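Local coordinates for protein sulfate transporter 4.1, chloroplastic (Arabidopsis thaliana, PDB 7LHV) that carries sulfate across membranes together with protons as an H(+)/sulfate cotransporter and may play a role in regulating sulfate assimilation, at residues Arg202-Ser207 against Ala344-Val349; Leu188-Gly193 against Glu368-Gly373; Leu147-Val152 against Tyr385-Ser390; Leu181-Gly186 against Ala375-Ser380; Gly142-Leu147 against Gly350-Leu355. One frame throughout, in Å; residues are numbered along the deposited sequence.

Contact 1 (Arg202-Ser207 against Ala344-Val349); sequences RFISHS and AILESV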
# COMPACT_ATOMS: atom_id res chain seq x y z
N ARG A 202 3.47 -10.18 2.97
CA ARG A 202 2.74 -11.32 2.42
C ARG A 202 1.47 -10.93 1.68
O ARG A 202 0.73 -11.83 1.27
CB ARG A 202 2.40 -12.30 3.55
CG ARG A 202 3.62 -12.77 4.33
CD ARG A 202 3.24 -13.79 5.39
NE ARG A 202 4.19 -13.78 6.50
CZ ARG A 202 5.41 -14.30 6.44
NH1 ARG A 202 5.85 -14.91 5.36
NH2 ARG A 202 6.20 -14.21 7.50
N PHE A 203 1.20 -9.64 1.49
CA PHE A 203 0.08 -9.24 0.65
C PHE A 203 0.39 -9.36 -0.84
O PHE A 203 -0.52 -9.23 -1.65
CB PHE A 203 -0.33 -7.80 0.97
CG PHE A 203 0.60 -6.75 0.43
CD1 PHE A 203 1.69 -6.33 1.17
CD2 PHE A 203 0.40 -6.19 -0.82
CE1 PHE A 203 2.56 -5.38 0.68
CE2 PHE A 203 1.26 -5.24 -1.31
CZ PHE A 203 2.34 -4.84 -0.56
N ILE A 204 1.65 -9.58 -1.20
CA ILE A 204 2.03 -9.66 -2.61
C ILE A 204 1.50 -10.96 -3.20
O ILE A 204 1.70 -12.04 -2.64
CB ILE A 204 3.55 -9.55 -2.76
CG1 ILE A 204 4.05 -8.25 -2.14
CG2 ILE A 204 3.94 -9.62 -4.22
CD1 ILE A 204 5.54 -8.16 -2.02
N SER A 205 0.82 -10.85 -4.34
CA SER A 205 0.19 -12.01 -4.95
C SER A 205 1.23 -13.01 -5.43
O SER A 205 2.37 -12.64 -5.75
CB SER A 205 -0.69 -11.58 -6.12
OG SER A 205 0.08 -11.06 -7.18
N HIS A 206 0.85 -14.28 -5.45
CA HIS A 206 1.77 -15.32 -5.90
C HIS A 206 2.05 -15.22 -7.39
O HIS A 206 3.11 -15.65 -7.85
CB HIS A 206 1.22 -16.70 -5.55
CG HIS A 206 2.11 -17.82 -5.99
ND1 HIS A 206 3.38 -18.00 -5.48
CD2 HIS A 206 1.92 -18.81 -6.89
CE1 HIS A 206 3.93 -19.06 -6.05
NE2 HIS A 206 3.06 -19.57 -6.90
N SER A 207 1.12 -14.66 -8.16
CA SER A 207 1.35 -14.48 -9.59
C SER A 207 2.50 -13.51 -9.84
O SER A 207 3.33 -13.74 -10.73
CB SER A 207 0.08 -13.98 -10.27
OG SER A 207 -1.02 -14.80 -9.93
N ALA A 344 13.12 -13.76 1.57
CA ALA A 344 13.09 -14.68 2.69
C ALA A 344 11.73 -14.71 3.36
O ALA A 344 11.30 -15.75 3.86
CB ALA A 344 14.17 -14.32 3.71
N ILE A 345 11.03 -13.57 3.38
CA ILE A 345 9.69 -13.56 3.96
C ILE A 345 8.71 -14.30 3.05
O ILE A 345 7.81 -14.99 3.53
CB ILE A 345 9.24 -12.11 4.22
CG1 ILE A 345 10.12 -11.47 5.29
CG2 ILE A 345 7.78 -12.07 4.65
CD1 ILE A 345 9.89 -9.99 5.45
N LEU A 346 8.90 -14.19 1.74
CA LEU A 346 7.90 -14.70 0.81
C LEU A 346 8.17 -16.13 0.38
O LEU A 346 7.23 -16.92 0.22
CB LEU A 346 7.82 -13.79 -0.42
CG LEU A 346 7.22 -12.41 -0.18
CD1 LEU A 346 7.32 -11.56 -1.43
CD2 LEU A 346 5.78 -12.52 0.28
N GLU A 347 9.44 -16.50 0.18
CA GLU A 347 9.79 -17.81 -0.34
C GLU A 347 10.26 -18.77 0.75
O GLU A 347 9.68 -19.85 0.92
CB GLU A 347 10.86 -17.67 -1.42
CG GLU A 347 10.37 -16.97 -2.67
CD GLU A 347 11.45 -16.82 -3.72
OE1 GLU A 347 12.62 -17.16 -3.42
OE2 GLU A 347 11.14 -16.37 -4.84
N SER A 348 11.30 -18.40 1.50
CA SER A 348 11.87 -19.32 2.48
C SER A 348 10.87 -19.68 3.57
O SER A 348 10.74 -20.85 3.95
CB SER A 348 13.13 -18.72 3.09
OG SER A 348 13.52 -19.43 4.25
N VAL A 349 10.15 -18.68 4.08
CA VAL A 349 9.15 -18.94 5.11
C VAL A 349 8.02 -19.78 4.55
O VAL A 349 7.47 -20.65 5.23
CB VAL A 349 8.65 -17.62 5.72
CG1 VAL A 349 7.47 -17.87 6.63
CG2 VAL A 349 9.77 -16.94 6.48
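Ile345 meets Arg202 through its CG2 methyl, which sits over one face of the guanidinium, 3.4 Å above the plane and displaced toward its rim. The two side chains cross at about a right angle. Arg202 comes from the loop ahead of helix 206-229 and spans the distance because its chain is extended, with CD anti to CA (chi2 -178°) and NE close to anti as well (chi3 -154°). Its NH1 ends 2.7 Å from Ile345 O. Here helix 330-358 widens into a pi-type turn, in which Val349 N bonds to Ala344 O over 3.2 Å.

Leu346, next in line, packs on the root of the arginine, its CD2 lying 3.9 Å from Arg202 CA. Its other methyl, CD1, meets the tip of Ile204 at CD1, also 3.9 Å away, the two side chains again crossing at about a right angle. Val349 then brings CG1 obliquely to the guanidinium, 3.6 Å from NH1, and Ser365 of helix 365-381 touches both Arg202 and Val349. An alanine in place of Arg202 would probably open a gap beside Ile345 CG2 and Val349 CG1 and take the positive charge away from Ile345 O, while the packing of Leu346 on the loop would stay.

The far side of the loop faces the dimer partner, where Phe203 packs on Ile493 of the second subunit. Leu346 also touches a bound sphingosine phosphate lipid, whose pocket includes Val208, so the contact forms part of the wall of a lipid site in the membrane domain of this SLC26 transporter.

Contact 2 (Leu188-Gly193 against Glu368-Gly373); sequences LECIMG and ELFGLG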
# COMPACT_ATOMS: atom_id res chain seq x y z
N LEU A 188 18.15 -7.09 9.27
CA LEU A 188 16.77 -6.79 8.89
C LEU A 188 15.85 -7.96 9.18
O LEU A 188 14.72 -7.76 9.64
CB LEU A 188 16.70 -6.40 7.41
CG LEU A 188 17.10 -4.97 7.07
CD1 LEU A 188 17.04 -4.74 5.58
CD2 LEU A 188 16.20 -3.98 7.79
N GLU A 189 16.30 -9.19 8.91
CA GLU A 189 15.48 -10.36 9.19
C GLU A 189 15.24 -10.53 10.68
O GLU A 189 14.12 -10.85 11.10
CB GLU A 189 16.14 -11.61 8.62
CG GLU A 189 16.20 -11.65 7.11
CD GLU A 189 16.74 -12.95 6.59
OE1 GLU A 189 16.57 -13.25 5.39
OE2 GLU A 189 17.35 -13.69 7.39
N CYS A 190 16.27 -10.32 11.50
CA CYS A 190 16.09 -10.41 12.95
C CYS A 190 15.12 -9.35 13.45
O CYS A 190 14.30 -9.61 14.33
CB CYS A 190 17.43 -10.30 13.66
SG CYS A 190 18.32 -11.86 13.81
N ILE A 191 15.21 -8.13 12.90
CA ILE A 191 14.30 -7.07 13.31
C ILE A 191 12.86 -7.42 12.92
O ILE A 191 11.93 -7.27 13.72
CB ILE A 191 14.74 -5.72 12.70
CG1 ILE A 191 15.87 -5.12 13.52
CG2 ILE A 191 13.57 -4.76 12.61
CD1 ILE A 191 16.53 -3.93 12.86
N MET A 192 12.67 -7.90 11.69
CA MET A 192 11.32 -8.22 11.23
C MET A 192 10.77 -9.48 11.88
O MET A 192 9.55 -9.70 11.85
CB MET A 192 11.31 -8.38 9.71
CG MET A 192 11.64 -7.10 8.96
SD MET A 192 10.22 -6.03 8.68
CE MET A 192 9.30 -7.00 7.48
N GLY A 193 11.63 -10.32 12.45
CA GLY A 193 11.16 -11.49 13.17
C GLY A 193 10.84 -11.19 14.62
O GLY A 193 9.88 -11.73 15.17
N GLU A 368 11.07 -18.42 12.53
CA GLU A 368 11.83 -18.82 11.35
C GLU A 368 12.62 -17.65 10.78
O GLU A 368 13.80 -17.81 10.42
CB GLU A 368 10.90 -19.41 10.30
CG GLU A 368 11.57 -19.65 8.96
CD GLU A 368 12.49 -20.86 8.99
OE1 GLU A 368 12.41 -21.65 9.95
OE2 GLU A 368 13.29 -21.01 8.05
N LEU A 369 12.01 -16.47 10.70
CA LEU A 369 12.74 -15.29 10.25
C LEU A 369 13.86 -14.93 11.21
O LEU A 369 14.94 -14.52 10.78
CB LEU A 369 11.80 -14.11 10.06
CG LEU A 369 11.09 -14.00 8.72
CD1 LEU A 369 10.05 -12.91 8.76
CD2 LEU A 369 12.12 -13.72 7.63
N PHE A 370 13.62 -15.06 12.51
CA PHE A 370 14.67 -14.78 13.48
C PHE A 370 15.84 -15.75 13.30
O PHE A 370 17.01 -15.35 13.37
CB PHE A 370 14.13 -14.84 14.90
CG PHE A 370 15.14 -14.49 15.95
CD1 PHE A 370 15.43 -13.17 16.23
CD2 PHE A 370 15.80 -15.49 16.66
CE1 PHE A 370 16.36 -12.84 17.19
CE2 PHE A 370 16.73 -15.16 17.62
CZ PHE A 370 17.01 -13.84 17.89
N GLY A 371 15.55 -17.03 13.06
CA GLY A 371 16.61 -17.99 12.82
C GLY A 371 17.39 -17.71 11.56
O GLY A 371 18.62 -17.81 11.54
N LEU A 372 16.69 -17.34 10.48
CA LEU A 372 17.39 -16.96 9.25
C LEU A 372 18.28 -15.74 9.48
O LEU A 372 19.41 -15.69 8.99
CB LEU A 372 16.38 -16.66 8.14
CG LEU A 372 15.57 -17.82 7.57
CD1 LEU A 372 14.55 -17.29 6.58
CD2 LEU A 372 16.49 -18.80 6.90
N GLY A 373 17.78 -14.75 10.22
CA GLY A 373 18.59 -13.58 10.50
C GLY A 373 19.82 -13.89 11.31
O GLY A 373 20.91 -13.38 11.03
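Glu189 and Gly373 mark the tight side of this helix pair, where the glutamate CB lies 3.7 Å from the glycine CA. Beyond CG the glutamate is extended, and OE2 reaches the backbone between Leu372 and Gly373, coming 3.2 Å from Leu372 CB. The carboxylate finds its polar partner one turn farther along helix 365-381, where Asn376 ND2 donates a hydrogen bond to OE2. An alanine at Glu189 would probably leave that amide without its acceptor and open a gap beside Leu372, while the CB packing on Gly373 would stay.

A second glycine repeats the device from the facing helix: Gly193 CA rests 4.1 Å from Leu369 CB. At either glycine a CB would point at the neighbouring helix and clash, with Phe370 N for Gly193 and with Cys190 N for Gly373. This is close packing of antiparallel transmembrane helices through glycines, here between helices 173-194 and 365-381 of the permease domain. The segment axes approach to 7.3 Å and run at 158° to each other.

The looser side carries Cys190 and Phe370, both partly exposed at the surface. Phe370 CG is anti to its backbone N (chi1 -177°), and the cysteine sulfur approaches the ring obliquely, in a sulfur-aromatic contact with SG 4.5 Å from the ring centroid. The same sulfur also leans on the backbone of Gly373, 3.6 Å from its C atom. Val374 and Ile377, which follow in helix 365-381, also touch Cys190.

Contact 3 (Leu147-Val152 against Tyr385-Ser390); sequences LAIGPV and YPATGS
Gly150 and Thr388 form the hydrogen-bonded pair of a very short antiparallel ladder, in which strands 149-150 and 388-389 meet before each segment runs into a helix. Such paired strands, each leading into a helix, belong to the transport core of the SLC26 fold. Two weak bonds, Gly150 N to Thr388 O and Thr388 N to Gly150 O, are each 3.3 Å long; a third weak one runs from Ser390 N to Ala148 O.

Ile149, opposite Gly389 in the non-hydrogen-bonded pair, branches at CB. Its CG2, anti to the backbone N, meets Ala387 CB at 4.1 Å. Its CG1 stands beside the backbone N, and the bend at chi2 (-56°) puts CD1 against the other strand, 3.6 Å from Thr388 C and equally far from Gly389 N. The tip of that chain also touches Leu372.

Val152, at the N-cap position of helix 153-166, places CG2 3.6 Å from Thr388 OG1, the side chains crossing at about a right angle. A sulfate ion lies about 4 Å from the Val152 side chain, consistent with a substrate pocket at these helix starts. Tyr385 OH, hydrogen-bonded to Ser156 OG, lies 3.3 Å from Pro151 CB.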
# COMPACT_ATOMS: atom_id res chain seq x y z
N LEU A 147 14.17 -27.72 5.97
CA LEU A 147 14.66 -26.64 5.12
C LEU A 147 16.18 -26.71 5.01
O LEU A 147 16.89 -26.94 5.99
CB LEU A 147 14.24 -25.29 5.68
CG LEU A 147 14.51 -24.09 4.78
CD1 LEU A 147 13.49 -24.03 3.67
CD2 LEU A 147 14.49 -22.80 5.58
N ALA A 148 16.67 -26.49 3.79
CA ALA A 148 18.10 -26.48 3.51
C ALA A 148 18.55 -25.05 3.25
O ALA A 148 17.98 -24.35 2.41
CB ALA A 148 18.43 -27.37 2.31
N ILE A 149 19.59 -24.62 3.97
CA ILE A 149 20.05 -23.24 3.98
C ILE A 149 21.36 -23.15 3.20
O ILE A 149 22.27 -23.96 3.41
CB ILE A 149 20.22 -22.72 5.41
CG1 ILE A 149 18.85 -22.44 6.02
CG2 ILE A 149 21.07 -21.47 5.45
CD1 ILE A 149 18.04 -21.48 5.19
N GLY A 150 21.44 -22.18 2.30
CA GLY A 150 22.63 -21.98 1.51
C GLY A 150 22.39 -21.03 0.36
O GLY A 150 21.36 -20.34 0.30
N PRO A 151 23.33 -20.96 -0.57
CA PRO A 151 23.13 -20.12 -1.76
C PRO A 151 21.95 -20.59 -2.58
O PRO A 151 21.69 -21.79 -2.71
CB PRO A 151 24.45 -20.28 -2.53
CG PRO A 151 25.43 -20.79 -1.54
CD PRO A 151 24.64 -21.62 -0.59
N VAL A 152 21.22 -19.63 -3.15
CA VAL A 152 20.13 -19.91 -4.07
C VAL A 152 20.31 -19.03 -5.30
O VAL A 152 21.07 -18.06 -5.29
CB VAL A 152 18.74 -19.68 -3.44
CG1 VAL A 152 18.57 -20.54 -2.21
CG2 VAL A 152 18.55 -18.22 -3.09
N TYR A 385 28.05 -14.78 2.21
CA TYR A 385 27.09 -13.90 1.57
C TYR A 385 25.68 -14.47 1.71
O TYR A 385 25.53 -15.66 2.01
CB TYR A 385 27.48 -13.69 0.09
CG TYR A 385 26.99 -14.70 -0.91
CD1 TYR A 385 27.73 -15.84 -1.20
CD2 TYR A 385 25.81 -14.50 -1.61
CE1 TYR A 385 27.29 -16.76 -2.13
CE2 TYR A 385 25.37 -15.42 -2.54
CZ TYR A 385 26.11 -16.54 -2.80
OH TYR A 385 25.67 -17.45 -3.73
N PRO A 386 24.63 -13.66 1.53
CA PRO A 386 23.31 -14.04 2.06
C PRO A 386 22.84 -15.42 1.61
O PRO A 386 23.00 -15.80 0.45
CB PRO A 386 22.39 -12.94 1.51
CG PRO A 386 23.25 -11.80 1.28
CD PRO A 386 24.58 -12.35 0.87
N ALA A 387 22.26 -16.16 2.55
CA ALA A 387 21.80 -17.52 2.33
C ALA A 387 20.37 -17.65 2.82
O ALA A 387 20.07 -17.27 3.96
CB ALA A 387 22.71 -18.53 3.04
N THR A 388 19.50 -18.20 1.98
CA THR A 388 18.11 -18.44 2.36
C THR A 388 17.71 -19.87 2.04
O THR A 388 18.55 -20.68 1.63
CB THR A 388 17.18 -17.46 1.65
OG1 THR A 388 17.36 -17.56 0.24
CG2 THR A 388 17.46 -16.03 2.10
N GLY A 389 16.43 -20.19 2.22
CA GLY A 389 15.96 -21.53 1.92
C GLY A 389 15.99 -21.83 0.43
O GLY A 389 15.83 -20.95 -0.41
N SER A 390 16.20 -23.10 0.11
CA SER A 390 16.35 -23.55 -1.27
C SER A 390 15.14 -24.38 -1.67
O SER A 390 14.77 -25.32 -0.96
CB SER A 390 17.63 -24.37 -1.44
OG SER A 390 18.75 -23.67 -0.94

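Contact 4 (Leu181-Gly186 against Ala375-Ser380); sequences LALLVG and ANILGS
Ser380 points its CB toward helix 173-194, and its OG lies 3.1 Å from Ala182 CB. The oxygen stands beside its own backbone N, anti to the carbonyl carbon (chi1 -44°), and from there it donates a hydrogen bond of 2.6 Å to Asn376 O one turn back. Ser380 N bonds to the same carbonyl oxygen from the opposite face of its plane. The serine CB packs meanwhile on Leu183 CB, at 3.6 Å.

Asn376 presses its CB on Gly186 CA, 3.6 Å away, while ND2 lies 3.8 Å from Val185 CG1. Ile377 brings CG1 to within 3.8 Å of Gly186 C, and its CG2 meets Leu183 CD1. A CB on Gly186 would run into that CG1.

The segment axes come within 7.4 Å at 156°, an antiparallel pair of membrane helices meeting at Ala182 and Gly186. Ser380 spends its hydroxyl on its own helix, and the Asn376 amide is bonded at both ends outside the two segments, ND2 to Glu189 farther along the facing helix and OD1 to Ala387 N; within the two segments the meeting surfaces are apolar groups and small residues.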
# COMPACT_ATOMS: atom_id res chain seq x y z
N LEU A 181 26.42 -7.08 2.85
CA LEU A 181 25.04 -7.30 2.45
C LEU A 181 24.42 -8.43 3.25
O LEU A 181 23.26 -8.35 3.66
CB LEU A 181 24.98 -7.60 0.96
CG LEU A 181 23.61 -7.57 0.30
CD1 LEU A 181 22.96 -6.23 0.52
CD2 LEU A 181 23.74 -7.84 -1.18
N ALA A 182 25.19 -9.50 3.49
CA ALA A 182 24.69 -10.59 4.32
C ALA A 182 24.41 -10.13 5.74
O ALA A 182 23.39 -10.50 6.33
CB ALA A 182 25.68 -11.75 4.32
N LEU A 183 25.30 -9.32 6.31
CA LEU A 183 25.08 -8.80 7.66
C LEU A 183 23.83 -7.93 7.73
O LEU A 183 23.04 -8.04 8.67
CB LEU A 183 26.30 -8.02 8.13
CG LEU A 183 26.15 -7.33 9.49
CD1 LEU A 183 26.01 -8.35 10.59
CD2 LEU A 183 27.33 -6.41 9.75
N LEU A 184 23.65 -7.05 6.74
CA LEU A 184 22.47 -6.19 6.73
C LEU A 184 21.20 -7.01 6.56
O LEU A 184 20.18 -6.72 7.20
CB LEU A 184 22.59 -5.15 5.61
CG LEU A 184 23.73 -4.15 5.74
CD1 LEU A 184 23.87 -3.35 4.46
CD2 LEU A 184 23.51 -3.23 6.93
N VAL A 185 21.24 -8.03 5.71
CA VAL A 185 20.08 -8.89 5.53
C VAL A 185 19.75 -9.61 6.83
O VAL A 185 18.58 -9.71 7.22
CB VAL A 185 20.31 -9.88 4.38
CG1 VAL A 185 19.34 -11.03 4.46
CG2 VAL A 185 20.19 -9.18 3.04
N GLY A 186 20.77 -10.11 7.52
CA GLY A 186 20.52 -10.78 8.79
C GLY A 186 19.93 -9.85 9.83
O GLY A 186 19.02 -10.24 10.57
N ALA A 375 21.37 -16.78 11.46
CA ALA A 375 22.27 -17.52 10.58
C ALA A 375 23.02 -16.58 9.64
O ALA A 375 24.23 -16.73 9.44
CB ALA A 375 21.49 -18.57 9.79
N ASN A 376 22.31 -15.61 9.07
CA ASN A 376 22.95 -14.66 8.16
C ASN A 376 23.98 -13.81 8.89
O ASN A 376 25.05 -13.52 8.35
CB ASN A 376 21.90 -13.79 7.49
CG ASN A 376 21.35 -14.41 6.23
OD1 ASN A 376 22.11 -14.87 5.37
ND2 ASN A 376 20.04 -14.43 6.10
N ILE A 377 23.66 -13.37 10.11
CA ILE A 377 24.59 -12.54 10.87
C ILE A 377 25.88 -13.30 11.16
O ILE A 377 26.99 -12.79 10.96
CB ILE A 377 23.93 -12.03 12.16
CG1 ILE A 377 22.91 -10.93 11.85
CG2 ILE A 377 24.97 -11.53 13.14
CD1 ILE A 377 22.07 -10.54 13.03
N LEU A 378 25.75 -14.54 11.63
CA LEU A 378 26.95 -15.33 11.91
C LEU A 378 27.72 -15.66 10.64
O LEU A 378 28.96 -15.64 10.64
CB LEU A 378 26.58 -16.60 12.67
CG LEU A 378 26.48 -16.50 14.20
CD1 LEU A 378 27.82 -16.14 14.79
CD2 LEU A 378 25.42 -15.50 14.64
N GLY A 379 27.02 -15.96 9.54
CA GLY A 379 27.71 -16.18 8.28
C GLY A 379 28.49 -14.96 7.83
O GLY A 379 29.62 -15.08 7.34
N SER A 380 27.92 -13.77 8.00
CA SER A 380 28.64 -12.55 7.69
C SER A 380 29.87 -12.41 8.56
O SER A 380 30.95 -12.02 8.09
CB SER A 380 27.73 -11.34 7.86
OG SER A 380 26.47 -11.60 7.29

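Contact 5 (Gly142-Leu147 against Gly350-Leu355); sequences GSSRQL and GIAKAL
Ser144 and Ala352 bring their CA atoms to 5.6 Å, and Gln146 and Leu355 theirs to 6.8 Å, as an irregular loop lies against helix 330-358. The first pair touches through CB atoms, Ser144 CB being 3.9 Å from Ala352 CB. The serine OG is anti to its backbone N (chi1 -171°) and accepts a weak hydrogen bond from Leu147 N at 3.4 Å, a weak link across the bend of the loop; Tyr361 OH forms another weak bond with it.

Farther along, Leu355 is extended at chi2 (173°), which carries CD1 out to pack against Gln146 CB at 3.7 Å. The same methyl lies 4.0 Å from Leu147 N. Leu147 in turn lays CD1 on Ile351 CG2, 3.6 Å away, the two side chains crossing at about a right angle.

The loop links helix 125-141 to strand 149-150 in the permease domain, and other neighbours hold its polar groups: Asn397 ND2 bonds to Gln146 O, and Arg145 makes a cation-pi contact with Tyr361. Between loop and helix the meeting groups are methyls and CB atoms, so the fit depends on shape, while directional bonds inside the loop and to Tyr361 and Asn397 probably help to fix its course.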
# COMPACT_ATOMS: atom_id res chain seq x y z
N GLY A 142 17.11 -22.61 13.81
CA GLY A 142 16.05 -22.71 12.83
C GLY A 142 14.89 -23.56 13.31
O GLY A 142 15.07 -24.56 13.99
N SER A 143 13.68 -23.13 12.95
CA SER A 143 12.48 -23.84 13.33
C SER A 143 12.15 -24.99 12.40
O SER A 143 11.60 -26.01 12.84
CB SER A 143 11.29 -22.88 13.39
OG SER A 143 11.46 -21.92 14.43
N SER A 144 12.46 -24.86 11.11
CA SER A 144 12.15 -25.91 10.15
C SER A 144 13.11 -27.08 10.32
O SER A 144 14.29 -26.90 10.65
CB SER A 144 12.23 -25.37 8.73
OG SER A 144 11.73 -26.32 7.80
N ARG A 145 12.60 -28.29 10.10
CA ARG A 145 13.40 -29.50 10.23
C ARG A 145 13.81 -30.09 8.89
O ARG A 145 14.63 -31.02 8.87
CB ARG A 145 12.63 -30.55 11.04
CG ARG A 145 12.27 -30.10 12.44
CD ARG A 145 11.40 -31.11 13.15
NE ARG A 145 10.86 -30.59 14.40
CZ ARG A 145 9.95 -31.21 15.14
NH1 ARG A 145 9.45 -32.38 14.78
NH2 ARG A 145 9.53 -30.63 16.26
N GLN A 146 13.26 -29.60 7.78
CA GLN A 146 13.64 -30.07 6.46
C GLN A 146 14.22 -28.98 5.56
O GLN A 146 14.71 -29.31 4.48
CB GLN A 146 12.45 -30.71 5.73
CG GLN A 146 12.02 -32.08 6.25
CD GLN A 146 11.39 -32.02 7.62
OE1 GLN A 146 11.88 -32.63 8.57
NE2 GLN A 146 10.29 -31.29 7.74
N LEU A 147 14.17 -27.72 5.97
CA LEU A 147 14.66 -26.64 5.12
C LEU A 147 16.18 -26.71 5.01
O LEU A 147 16.89 -26.94 5.99
CB LEU A 147 14.24 -25.29 5.68
CG LEU A 147 14.51 -24.09 4.78
CD1 LEU A 147 13.49 -24.03 3.67
CD2 LEU A 147 14.49 -22.80 5.58
N GLY A 350 7.64 -19.54 3.29
CA GLY A 350 6.63 -20.37 2.66
C GLY A 350 7.04 -21.82 2.55
O GLY A 350 6.25 -22.73 2.81
N ILE A 351 8.30 -22.06 2.16
CA ILE A 351 8.81 -23.42 2.09
C ILE A 351 8.80 -24.07 3.47
O ILE A 351 8.40 -25.23 3.62
CB ILE A 351 10.22 -23.44 1.48
CG1 ILE A 351 10.21 -22.85 0.07
CG2 ILE A 351 10.77 -24.85 1.44
CD1 ILE A 351 11.58 -22.55 -0.46
N ALA A 352 9.23 -23.33 4.49
CA ALA A 352 9.24 -23.87 5.84
C ALA A 352 7.83 -24.23 6.30
O ALA A 352 7.62 -25.30 6.88
CB ALA A 352 9.88 -22.88 6.81
N LYS A 353 6.86 -23.35 6.04
CA LYS A 353 5.49 -23.62 6.47
C LYS A 353 4.89 -24.81 5.72
O LYS A 353 4.21 -25.64 6.33
CB LYS A 353 4.62 -22.38 6.26
CG LYS A 353 4.70 -21.39 7.41
CD LYS A 353 3.68 -20.28 7.25
CE LYS A 353 4.03 -19.37 6.08
NZ LYS A 353 3.26 -18.10 6.11
N ALA A 354 5.14 -24.90 4.41
CA ALA A 354 4.63 -26.04 3.65
C ALA A 354 5.23 -27.35 4.15
O ALA A 354 4.51 -28.34 4.32
CB ALA A 354 4.92 -25.85 2.17
N LEU A 355 6.54 -27.36 4.40
CA LEU A 355 7.18 -28.57 4.91
C LEU A 355 6.67 -28.93 6.30
O LEU A 355 6.48 -30.11 6.60
CB LEU A 355 8.69 -28.41 4.92
CG LEU A 355 9.38 -28.36 3.56
CD1 LEU A 355 10.85 -28.03 3.72
CD2 LEU A 355 9.20 -29.68 2.83

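Overall arrangement
From the N terminus, the loop after helix 125-141 opens contact 5, and Leu147, shared with contact 3, leads on into strand 149-150. Helix 173-194 then supplies contact 4 and contact 2, and the loop before helix 206-229 supplies contact 1. The chain returns in helix 330-358, which closes contact 1 and then contact 5. Helix 365-381 closes contact 2 and contact 4, and strand 388-389 closes contact 3. Contact 1 thus lies within 2, 2 within 4, and 4 within 3, while contact 5 encloses contact 1 but crosses the other three. The Asn376 amide links contacts 2, 3 and 4, and together the five tie helices 173-194, 330-358 and 365-381 to the strand pair.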